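PDB 2W87: esterase D, which probably hydrolyses feruloyl esters of plant cell-wall polysaccharides, and is represented here by its family 35 carbohydrate-binding module, which binds glucuronic acid through calcium. Local coordinates for residues S28-T33 and T92-A97; G79-S84 and D100-Q105. All coordinates share one frame; numbering follows the deposited sequence.

The two contacts illustrate how a beta-sandwich can be held together at different depths by aromatic side chains, a pair of them in interaction 1 and a single tyrosine in interaction 2. Both draw on strand 95-103, an outermost strand of the four-stranded sheet: interaction 1 close to where it begins, interaction 2 at its far end, with centres 20 Å apart on opposite sides of the chain's centre. Interaction 1 is buried and purely apolar across its segments, two aromatic rings meeting between a second calcium and the calcium-glucuronate site. Interaction 2 lies nearer the surface, away from both sites, and adds a water-flanked hydrogen bond to its CH-pi packing. The two meet where Ala97 CB lies 3.7 Å from Ser84 O.

Interaction 1 of 2, residues S28-T33 and T92-A97; sequences SGFANT and TTWQTA. With CA (calcium ion), chain C; CA (calcium ion), chain D; GCU (alpha-D-glucopyranuronic acid), chain E.
Trp94 brings atom CH2 of its six-membered ring up to Phe30. It approaches Phe30 CD2 to 3.7 Å, with CB and CG of the same phenylalanine about equally near, and the side chains cross at roughly a right angle. The ring planes are inclined at 57° and their centroids lie 5.5 Å apart, an oblique pairing that is neither a stack nor a T-shape. From the indole's side, Phe30 CD2 sits at the edge, close to the ring plane. Phe30 has its CG between the backbone N and the carbonyl carbon (chi1 52°), which turns the ring toward the indole. In the five-membered ring, NE1 is hydrogen-bonded to Thr23 O, which helps to hold the indole's rotation.

On either side of Phe30 in the sequence, the chain serves a different metal. Gly29 O binds one calcium ion at 2.4 Å, in a site shared with Gln5, Glu6, Thr26 and Asp124. Asn32 OD1, at 2.3 Å, and Thr33 O bind the other calcium, which also takes O4 and O6A of glucuronic acid, three waters and Asn35. Asn32 ND2 is hydrogen-bonded to Asp19, holding the amide with its oxygen on the metal. The sugar is therefore recognised partly through calcium, whose charge probably favours the uronate carboxylate, while His22, Arg67 and Asn122 add direct hydrogen bonds. Phe30 also touches Asn122 of the sugar pocket, and Trp94 touches Asp124 of the other calcium site, so the apolar ring pair, with no polar bond of its own across the contact, packs against residues of both sites.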
loop_
_atom_site.group_PDB
_atom_site.type_symbol
_atom_site.label_atom_id
_atom_site.label_comp_id
_atom_site.label_asym_id
_atom_site.label_seq_id
_atom_site.Cartn_x
_atom_site.Cartn_y
_atom_site.Cartn_z
ATOM N N SER A 28 -12.872 6.594 3.170
ATOM C CA SER A 28 -12.958 8.004 3.466
ATOM C C SER A 28 -11.899 8.854 2.739
ATOM O O SER A 28 -11.898 10.091 2.838
ATOM C CB SER A 28 -12.885 8.238 4.969
ATOM O OG SER A 28 -11.704 7.664 5.511
ATOM N N GLY A 29 -11.006 8.213 1.987
ATOM C CA GLY A 29 -9.987 8.967 1.261
ATOM C C GLY A 29 -8.867 8.109 0.684
ATOM O O GLY A 29 -9.080 6.978 0.260
ATOM N N PHE A 30 -7.674 8.682 0.679
ATOM C CA PHE A 30 -6.490 8.020 0.161
ATOM C C PHE A 30 -5.269 8.552 0.885
ATOM O O PHE A 30 -5.299 9.647 1.445
ATOM C CB PHE A 30 -6.367 8.245 -1.343
ATOM C CG PHE A 30 -6.443 9.691 -1.767
ATOM C CD1 PHE A 30 -5.322 10.500 -1.752
ATOM C CD2 PHE A 30 -7.640 10.238 -2.200
ATOM C CE1 PHE A 30 -5.395 11.814 -2.154
ATOM C CE2 PHE A 30 -7.718 11.542 -2.611
ATOM C CZ PHE A 30 -6.599 12.337 -2.592
ATOM N N ALA A 31 -4.223 7.747 0.943
ATOM C CA ALA A 31 -2.980 8.160 1.591
ATOM C C ALA A 31 -2.144 8.938 0.569
ATOM O O ALA A 31 -1.852 8.449 -0.538
ATOM C CB ALA A 31 -2.211 6.935 2.103
ATOM N N ASN A 32 -1.728 10.138 0.963
ATOM C CA ASN A 32 -0.902 11.009 0.140
ATOM C C ASN A 32 0.467 11.207 0.796
ATOM O O ASN A 32 0.591 11.962 1.756
ATOM C CB ASN A 32 -1.599 12.362 -0.003
ATOM C CG ASN A 32 -0.760 13.389 -0.736
ATOM O OD1 ASN A 32 0.348 13.092 -1.209
ATOM N ND2 ASN A 32 -1.297 14.617 -0.844
ATOM N N THR A 33 1.482 10.508 0.314
ATOM C CA THR A 33 2.824 10.638 0.896
ATOM C C THR A 33 3.434 12.009 0.627
ATOM O O THR A 33 3.192 12.619 -0.423
ATOM C CB THR A 33 3.829 9.593 0.345
ATOM O OG1 THR A 33 3.906 9.687 -1.086
ATOM C CG2 THR A 33 3.430 8.190 0.773
ATOM N N THR A 92 -7.351 11.795 -10.602
ATOM C CA THR A 92 -8.690 11.254 -10.483
ATOM C C THR A 92 -8.862 9.902 -11.175
ATOM O O THR A 92 -9.948 9.347 -11.146
ATOM C CB THR A 92 -9.695 12.259 -11.080
ATOM O OG1 THR A 92 -9.225 12.708 -12.356
ATOM C CG2 THR A 92 -9.819 13.464 -10.149
ATOM N N THR A 93 -7.805 9.378 -11.785
ATOM C CA THR A 93 -7.818 8.084 -12.469
ATOM C C THR A 93 -7.043 7.113 -11.614
ATOM O O THR A 93 -5.871 7.350 -11.290
ATOM C CB THR A 93 -7.199 8.142 -13.882
ATOM O OG1 THR A 93 -8.043 8.946 -14.710
ATOM C CG2 THR A 93 -7.042 6.726 -14.483
ATOM N N TRP A 94 -7.736 6.050 -11.217
ATOM C CA TRP A 94 -7.199 5.051 -10.329
ATOM C C TRP A 94 -6.953 3.770 -11.080
ATOM O O TRP A 94 -7.762 3.373 -11.937
ATOM C CB TRP A 94 -8.153 4.810 -9.173
ATOM C CG TRP A 94 -8.454 6.062 -8.417
ATOM C CD1 TRP A 94 -9.374 7.014 -8.736
ATOM C CD2 TRP A 94 -7.779 6.537 -7.239
ATOM N NE1 TRP A 94 -9.336 8.035 -7.821
ATOM C CE2 TRP A 94 -8.362 7.772 -6.895
ATOM C CE3 TRP A 94 -6.745 6.036 -6.444
ATOM C CZ2 TRP A 94 -7.945 8.521 -5.798
ATOM C CZ3 TRP A 94 -6.332 6.786 -5.319
ATOM C CH2 TRP A 94 -6.935 8.014 -5.021
ATOM N N GLN A 95 -5.862 3.106 -10.755
ATOM C CA GLN A 95 -5.543 1.800 -11.327
ATOM C C GLN A 95 -5.068 0.893 -10.174
ATOM O O GLN A 95 -4.947 1.334 -9.009
ATOM C CB GLN A 95 -4.478 1.959 -12.409
ATOM C CG GLN A 95 -4.877 2.833 -13.545
ATOM C CD GLN A 95 -6.073 2.359 -14.349
ATOM O OE1 GLN A 95 -6.514 1.217 -14.239
ATOM N NE2 GLN A 95 -6.609 3.250 -15.169
ATOM N N THR A 96 -4.784 -0.360 -10.491
ATOM C CA THR A 96 -4.214 -1.243 -9.504
ATOM C C THR A 96 -2.858 -1.772 -9.926
ATOM O O THR A 96 -2.543 -1.916 -11.125
ATOM C CB THR A 96 -5.122 -2.437 -9.170
ATOM O OG1 THR A 96 -5.391 -3.198 -10.353
ATOM C CG2 THR A 96 -6.441 -1.969 -8.530
ATOM N N ALA A 97 -2.055 -2.072 -8.918
ATOM C CA ALA A 97 -0.834 -2.832 -9.110
ATOM C C ALA A 97 -0.994 -4.074 -8.250
ATOM O O ALA A 97 -1.548 -4.013 -7.163
ATOM C CB ALA A 97 0.395 -2.036 -8.694
HETATM CA CA CA C . 2.263 13.182 -2.552
HETATM CA CA CA D . -9.378 4.621 0.489
HETATM C C1 GCU E . -0.638 17.248 -6.068
HETATM C C2 GCU E . -1.856 16.350 -5.855
HETATM C C3 GCU E . -1.605 15.443 -4.654
HETATM C C4 GCU E . -0.397 14.581 -4.961
HETATM C C5 GCU E . 0.793 15.506 -5.262
HETATM C C6 GCU E . 2.048 14.733 -5.641
HETATM O O1 GCU E . -0.471 17.998 -4.866
HETATM O O2 GCU E . -2.996 17.153 -5.597
HETATM O O3 GCU E . -2.738 14.616 -4.384
HETATM O O4 GCU E . -0.043 13.728 -3.842
HETATM O O5 GCU E . 0.481 16.364 -6.359
HETATM O O6A GCU E . 2.364 13.799 -4.888
HETATM O O6B GCU E . 2.697 15.070 -6.661
HETATM O O HOH W 1 4.031 11.619 -3.274
HETATM O O HOH W 2 2.266 15.469 -1.723
HETATM O O HOH W 3 1.278 10.962 -3.029
#

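Interaction 2 of 2, residues G79-S84 and D100-Q105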
loop_
_atom_site.group_PDB
_atom_site.type_symbol
_atom_site.label_atom_id
_atom_site.label_comp_id
_atom_site.label_asym_id
_atom_site.label_seq_id
_atom_site.Cartn_x
_atom_site.Cartn_y
_atom_site.Cartn_z
ATOM N N GLY A 79 10.839 -10.051 3.958
ATOM C CA GLY A 79 10.634 -9.936 2.504
ATOM C C GLY A 79 10.777 -8.531 1.967
ATOM O O GLY A 79 10.334 -7.573 2.609
ATOM N N ASN A 80 11.406 -8.422 0.792
ATOM C CA ASN A 80 11.642 -7.166 0.106
ATOM C C ASN A 80 11.215 -7.259 -1.362
ATOM O O ASN A 80 11.724 -8.062 -2.089
ATOM C CB ASN A 80 13.104 -6.771 0.196
ATOM C CG ASN A 80 13.579 -6.617 1.636
ATOM O OD1 ASN A 80 13.630 -5.517 2.158
ATOM N ND2 ASN A 80 13.919 -7.735 2.283
ATOM N N TYR A 81 10.233 -6.453 -1.759
ATOM C CA TYR A 81 9.599 -6.578 -3.055
ATOM C C TYR A 81 9.588 -5.241 -3.743
ATOM O O TYR A 81 9.746 -4.192 -3.095
ATOM C CB TYR A 81 8.150 -7.030 -2.886
ATOM C CG TYR A 81 7.976 -8.400 -2.267
ATOM C CD1 TYR A 81 7.832 -9.516 -3.069
ATOM C CD2 TYR A 81 7.913 -8.564 -0.889
ATOM C CE1 TYR A 81 7.660 -10.766 -2.519
ATOM C CE2 TYR A 81 7.769 -9.806 -0.338
ATOM C CZ TYR A 81 7.625 -10.899 -1.163
ATOM O OH TYR A 81 7.468 -12.151 -0.612
ATOM N N THR A 82 9.359 -5.266 -5.050
ATOM C CA THR A 82 9.294 -4.044 -5.835
ATOM C C THR A 82 7.885 -3.918 -6.396
ATOM O O THR A 82 7.339 -4.915 -6.844
ATOM C CB THR A 82 10.333 -4.074 -6.970
ATOM O OG1 THR A 82 10.093 -5.210 -7.816
ATOM C CG2 THR A 82 11.749 -4.158 -6.388
ATOM N N VAL A 83 7.292 -2.714 -6.356
ATOM C CA VAL A 83 5.949 -2.485 -6.882
ATOM C C VAL A 83 6.043 -1.392 -7.930
ATOM O O VAL A 83 6.500 -0.303 -7.642
ATOM C CB VAL A 83 4.953 -2.054 -5.775
ATOM C CG1 VAL A 83 3.565 -1.861 -6.330
ATOM C CG2 VAL A 83 4.910 -3.094 -4.652
ATOM N N SER A 84 5.644 -1.713 -9.152
ATOM C CA SER A 84 5.693 -0.754 -10.257
ATOM C C SER A 84 4.435 0.078 -10.239
ATOM O O SER A 84 3.333 -0.481 -10.241
ATOM C CB SER A 84 5.771 -1.491 -11.585
ATOM O OG SER A 84 6.928 -2.299 -11.641
ATOM N N ASP A 100 2.412 -10.702 -5.720
ATOM C CA ASP A 100 2.295 -11.834 -4.821
ATOM C C ASP A 100 3.421 -11.771 -3.789
ATOM O O ASP A 100 4.564 -11.471 -4.105
ATOM C CB ASP A 100 2.329 -13.153 -5.578
ATOM C CG ASP A 100 0.991 -13.491 -6.246
ATOM O OD1 ASP A 100 0.022 -12.720 -6.150
ATOM O OD2 ASP A 100 0.903 -14.566 -6.857
ATOM N N VAL A 101 3.086 -12.050 -2.536
ATOM C CA VAL A 101 4.058 -11.947 -1.467
ATOM C C VAL A 101 3.833 -13.105 -0.529
ATOM O O VAL A 101 2.733 -13.634 -0.461
ATOM C CB VAL A 101 3.918 -10.661 -0.632
ATOM C CG1 VAL A 101 4.004 -9.427 -1.512
ATOM C CG2 VAL A 101 2.615 -10.662 0.178
ATOM N N ASP A 102 4.882 -13.473 0.196
ATOM C CA ASP A 102 4.778 -14.543 1.173
ATOM C C ASP A 102 4.665 -13.904 2.535
ATOM O O ASP A 102 5.616 -13.283 3.022
ATOM C CB ASP A 102 5.987 -15.463 1.087
ATOM C CG ASP A 102 5.792 -16.559 0.051
ATOM O OD1 ASP A 102 4.962 -17.467 0.301
ATOM O OD2 ASP A 102 6.447 -16.513 -1.012
ATOM N N LEU A 103 3.495 -14.040 3.134
ATOM C CA LEU A 103 3.276 -13.578 4.493
ATOM C C LEU A 103 3.718 -14.650 5.477
ATOM O O LEU A 103 3.635 -15.853 5.192
ATOM C CB LEU A 103 1.811 -13.219 4.734
ATOM C CG LEU A 103 1.164 -12.084 3.927
ATOM C CD1 LEU A 103 -0.194 -11.714 4.528
ATOM C CD2 LEU A 103 2.021 -10.860 3.847
ATOM N N VAL A 104 4.211 -14.209 6.628
ATOM C CA VAL A 104 4.563 -15.120 7.714
ATOM C C VAL A 104 3.337 -15.362 8.596
ATOM O O VAL A 104 2.426 -14.526 8.678
ATOM C CB VAL A 104 5.725 -14.585 8.586
ATOM C CG1 VAL A 104 6.964 -14.317 7.727
ATOM C CG2 VAL A 104 5.321 -13.335 9.334
ATOM N N GLN A 105 3.312 -16.504 9.276
ATOM C CA GLN A 105 2.267 -16.761 10.248
ATOM C C GLN A 105 2.354 -15.657 11.309
ATOM O O GLN A 105 3.457 -15.304 11.757
ATOM C CB GLN A 105 2.497 -18.124 10.903
ATOM C CG GLN A 105 1.372 -18.574 11.750
ATOM C CD GLN A 105 1.703 -19.861 12.494
ATOM O OE1 GLN A 105 2.830 -20.058 12.970
ATOM N NE2 GLN A 105 0.720 -20.721 12.622
HETATM O O HOH W 4 7.940 -12.423 2.190
HETATM O O HOH W 5 7.880 -14.245 -2.372
#
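Tyr81 OH is gripped by three hydrogen bonds, one from the opposing backbone and two shared with water. Asp102 N donates to it across 3.0 Å, and the bond is nearly straight at 168°. The hydroxyl in turn donates to water 4, which donates a hydrogen bond to Asp102 O, the water oxygen being 2.6 Å from that carbonyl oxygen. Water 5 donates both to Tyr81 OH and, at 3.0 Å, to Asp102 OD2. Both waters lie at the edge of the phenol ring and in its plane, whereas the amide comes in obliquely. One residue thus meets the hydroxyl through its amide directly, and through its carbonyl and carboxylate by way of water, an arrangement that fixes the position of the phenol's end.

Behind the hydroxyl, the ring lies against Val101. The CG1 methyl stands over the ring centre, 3.8 Å from the centroid and only 5° off the normal, a well-centred CH-pi contact. Having CG1 anti to its carbonyl carbon lets the valine set this methyl over the face, with CB above the ring as well, 3.8 Å from Tyr81 CZ. Farther back, Tyr81 CE1 passes 3.5 Å from Asp100 O.

The strands 80-83 and 100-103 run roughly antiparallel, at 156°, but their axes stay 8.9 Å apart, so the tyrosine side chain spans the gap. Each strand has its own backbone partner: 80-83 pairs with strand 69-73, and 95-103 with strand 51-60, so that Tyr81 links the two main sheets of the module at their margin.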